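Local coordinates for Serine/threonine-protein kinase-like protein ACR4 (Arabidopsis thaliana, PDB 7A0J) that acts as a membrane receptor kinase that, in response to the CLE40 peptide signal, controls formative cell division in root meristems, at residues S120-C125 with N133-K138. Residues are numbered along the deposited sequence; the frame is centred on the assembly and turned at random.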
ATOM      1  N   SER A 120      -7.246  -7.338 -14.098  1.00 56.28           N
ATOM      2  CA  SER A 120      -8.475  -6.663 -14.595  1.00 55.64           C
ATOM      3  C   SER A 120      -8.104  -5.353 -15.299  1.00 55.38           C
ATOM      4  O   SER A 120      -6.999  -4.831 -15.048  1.00 55.29           O
ATOM      5  CB  SER A 120      -9.453  -6.417 -13.477  1.00 54.59           C
ATOM      6  OG  SER A 120     -10.567  -5.661 -13.934  1.00 54.41           O
ATOM      7  N   SER A 121      -9.010  -4.853 -16.143  1.00 55.74           N
ATOM      8  CA  SER A 121      -8.906  -3.568 -16.884  1.00 56.25           C
ATOM      9  C   SER A 121      -9.870  -2.530 -16.289  1.00 55.06           C
ATOM     10  O   SER A 121      -9.937  -1.410 -16.836  1.00 55.92           O
ATOM     11  CB  SER A 121      -9.157  -3.798 -18.354  1.00 58.67           C
ATOM     12  OG  SER A 121     -10.465  -3.384 -18.721  1.00 59.80           O
ATOM     13  N   LEU A 122     -10.568  -2.888 -15.206  1.00 53.26           N
ATOM     14  CA  LEU A 122     -11.615  -2.064 -14.544  1.00 52.50           C
ATOM     15  C   LEU A 122     -11.114  -1.630 -13.159  1.00 50.40           C
ATOM     16  O   LEU A 122     -10.876  -2.517 -12.310  1.00 49.51           O
ATOM     17  CB  LEU A 122     -12.898  -2.893 -14.430  1.00 53.28           C
ATOM     18  CG  LEU A 122     -13.378  -3.564 -15.716  1.00 55.73           C
ATOM     19  CD1 LEU A 122     -14.519  -4.529 -15.425  1.00 56.77           C
ATOM     20  CD2 LEU A 122     -13.800  -2.528 -16.749  1.00 57.54           C
ATOM     21  N   VAL A 123     -10.956  -0.320 -12.949  1.00 49.65           N
ATOM     22  CA  VAL A 123     -10.455   0.281 -11.676  1.00 48.15           C
ATOM     23  C   VAL A 123     -11.438   1.366 -11.221  1.00 47.68           C
ATOM     24  O   VAL A 123     -11.605   2.363 -11.955  1.00 48.61           O
ATOM     25  CB  VAL A 123      -9.030   0.841 -11.839  1.00 48.77           C
ATOM     26  CG1 VAL A 123      -8.566   1.572 -10.588  1.00 48.40           C
ATOM     27  CG2 VAL A 123      -8.039  -0.248 -12.222  1.00 49.17           C
ATOM     28  N   ASP A 124     -12.057   1.164 -10.053  1.00 46.42           N
ATOM     29  CA  ASP A 124     -12.956   2.137  -9.380  1.00 46.16           C
ATOM     30  C   ASP A 124     -12.171   2.841  -8.270  1.00 45.59           C
ATOM     31  O   ASP A 124     -11.540   2.133  -7.457  1.00 45.19           O
ATOM     32  CB  ASP A 124     -14.191   1.446  -8.800  1.00 46.11           C
ATOM     33  CG  ASP A 124     -15.012   0.701  -9.834  1.00 47.03           C
ATOM     34  OD1 ASP A 124     -15.273   1.288 -10.899  1.00 48.05           O
ATOM     35  OD2 ASP A 124     -15.375  -0.461  -9.567  1.00 47.32           O
ATOM     36  N   CYS A 125     -12.209   4.174  -8.243  1.00 45.80           N
ATOM     37  CA  CYS A 125     -11.550   5.013  -7.208  1.00 45.94           C
ATOM     38  C   CYS A 125     -12.598   5.907  -6.533  1.00 46.15           C
ATOM     39  O   CYS A 125     -13.549   6.326  -7.220  1.00 46.64           O
ATOM     40  CB  CYS A 125     -10.407   5.825  -7.807  1.00 47.12           C
ATOM     41  SG  CYS A 125      -9.152   4.791  -8.608  1.00 47.44           S
ATOM     42  N   ASN A 133     -14.732   5.909 -12.478  1.00 70.27           N
ATOM     43  CA  ASN A 133     -14.794   4.499 -12.953  1.00 67.90           C
ATOM     44  C   ASN A 133     -13.933   4.378 -14.216  1.00 67.87           C
ATOM     45  O   ASN A 133     -14.446   4.681 -15.312  1.00 70.57           O
ATOM     46  CB  ASN A 133     -16.237   4.055 -13.209  1.00 69.52           C
ATOM     47  CG  ASN A 133     -17.122   4.179 -11.987  1.00 69.76           C
ATOM     48  OD1 ASN A 133     -18.153   4.844 -12.027  1.00 72.69           O
ATOM     49  ND2 ASN A 133     -16.726   3.549 -10.893  1.00 66.84           N
ATOM     50  N   PHE A 134     -12.668   3.973 -14.059  1.00 64.98           N
ATOM     51  CA  PHE A 134     -11.670   3.852 -15.155  1.00 65.03           C
ATOM     52  C   PHE A 134     -11.838   2.501 -15.859  1.00 64.51           C
ATOM     53  O   PHE A 134     -12.002   1.477 -15.168  1.00 62.47           O
ATOM     54  CB  PHE A 134     -10.243   3.998 -14.619  1.00 62.85           C
ATOM     55  CG  PHE A 134      -9.947   5.310 -13.937  1.00 63.41           C
ATOM     56  CD1 PHE A 134      -9.653   6.446 -14.677  1.00 66.09           C
ATOM     57  CD2 PHE A 134      -9.947   5.408 -12.553  1.00 61.55           C
ATOM     58  CE1 PHE A 134      -9.374   7.650 -14.049  1.00 67.19           C
ATOM     59  CE2 PHE A 134      -9.669   6.614 -11.927  1.00 62.59           C
ATOM     60  CZ  PHE A 134      -9.383   7.732 -12.676  1.00 65.42           C
ATOM     61  N   VAL A 135     -11.795   2.516 -17.196  1.00 66.67           N
ATOM     62  CA  VAL A 135     -11.775   1.307 -18.073  1.00 67.02           C
ATOM     63  C   VAL A 135     -10.540   1.406 -18.977  1.00 67.79           C
ATOM     64  O   VAL A 135     -10.607   2.126 -19.991  1.00 70.71           O
ATOM     65  CB  VAL A 135     -13.075   1.176 -18.894  1.00 69.83           C
ATOM     66  CG1 VAL A 135     -13.075  -0.074 -19.762  1.00 70.67           C
ATOM     67  CG2 VAL A 135     -14.310   1.205 -18.004  1.00 69.46           C
ATOM     68  N   PHE A 136      -9.452   0.726 -18.600  1.00 65.43           N
ATOM     69  CA  PHE A 136      -8.148   0.737 -19.316  1.00 66.09           C
ATOM     70  C   PHE A 136      -8.140  -0.368 -20.380  1.00 67.99           C
ATOM     71  O   PHE A 136      -9.021  -1.251 -20.338  1.00 67.89           O
ATOM     72  CB  PHE A 136      -6.992   0.586 -18.323  1.00 63.01           C
ATOM     73  CG  PHE A 136      -6.951   1.639 -17.244  1.00 61.40           C
ATOM     74  CD1 PHE A 136      -6.803   2.981 -17.565  1.00 63.22           C
ATOM     75  CD2 PHE A 136      -7.056   1.292 -15.905  1.00 58.60           C
ATOM     76  CE1 PHE A 136      -6.766   3.949 -16.573  1.00 62.34           C
ATOM     77  CE2 PHE A 136      -7.012   2.261 -14.913  1.00 57.52           C
ATOM     78  CZ  PHE A 136      -6.866   3.587 -15.248  1.00 59.51           C
ATOM     79  N   ASP A 137      -7.162  -0.315 -21.292  1.00 69.90           N
ATOM     80  CA  ASP A 137      -7.053  -1.199 -22.485  1.00 72.81           C
ATOM     81  C   ASP A 137      -6.056  -2.338 -22.219  1.00 71.69           C
ATOM     82  O   ASP A 137      -5.734  -3.065 -23.182  1.00 74.20           O
ATOM     83  CB  ASP A 137      -6.664  -0.391 -23.729  1.00 76.50           C
ATOM     84  CG  ASP A 137      -5.390   0.426 -23.585  1.00 76.19           C
ATOM     85  OD1 ASP A 137      -4.636   0.180 -22.624  1.00 73.17           O
ATOM     86  OD2 ASP A 137      -5.166   1.311 -24.433  1.00 79.36           O
ATOM     87  N   LYS A 138      -5.596  -2.492 -20.971  1.00 68.38           N
ATOM     88  CA  LYS A 138      -4.632  -3.545 -20.547  1.00 67.41           C
ATOM     89  C   LYS A 138      -5.138  -4.234 -19.274  1.00 64.50           C
ATOM     90  O   LYS A 138      -5.891  -3.597 -18.509  1.00 62.86           O
ATOM     91  CB  LYS A 138      -3.251  -2.943 -20.266  1.00 66.80           C
ATOM     92  CG  LYS A 138      -2.486  -2.441 -21.482  1.00 70.23           C
ATOM     93  CD  LYS A 138      -1.040  -2.086 -21.186  1.00 69.91           C
ATOM     94  CE  LYS A 138      -0.876  -1.048 -20.094  1.00 67.43           C
ATOM     95  NZ  LYS A 138      -1.602   0.207 -20.407  1.00 68.75           N
TER
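V123 and F134 form an antiparallel hydrogen-bonded pair, with V123 N to F134 O at 3.0 Å, where the N-to-C directions of strands 122-125 and 133-136 lie at 159°. The two strands make a beta hairpin, the outer part of a four-stranded antiparallel blade in the beta-propeller ectodomain, within its third repeat. F134 N returns a bond to V123 O, and F136 N donates to S121 O. The chain turns a corner at S121, and S121 OG donates to F136 O at 3.0 Å. This adds a side-chain bond beside the backbone bond F136 N to S121 O. S120 OG accepts from L122 N in an ST turn and also bonds to R105 O on the next strand inward.

V123 and F134 share one face, and the F136 ring packs against V123 there. A chi1 of -57° puts F136 CG anti to its carbonyl carbon, and from there the ring turns its CE2 edge, in plane, to V123 CG2. W163 of strand 160-163 meets both phenylalanine rings and touches V123 and C125. On the other face, L122 and V135 lie side by side, and L122 CD2 rests 4.0 Å from V135 CG1.

D124 and N133 share that second face. N133 ND2 donates to D124 OD1 at 2.7 Å, reaching it from above the carboxylate plane. The carboxylate and amide planes stand 89° apart. The other oxygen, OD2, bonds to Y91 OH, so D124 links the two edge strands, 132-136 through N133 and 91-96 through Y91. An alanine here would probably leave the N133 amide and the Y91 hydroxyl without this shared carboxylate partner.

C125 is tied to C102 by a disulfide, and its SG sits at the edge of the F134 ring, 3.8 Å from CE2.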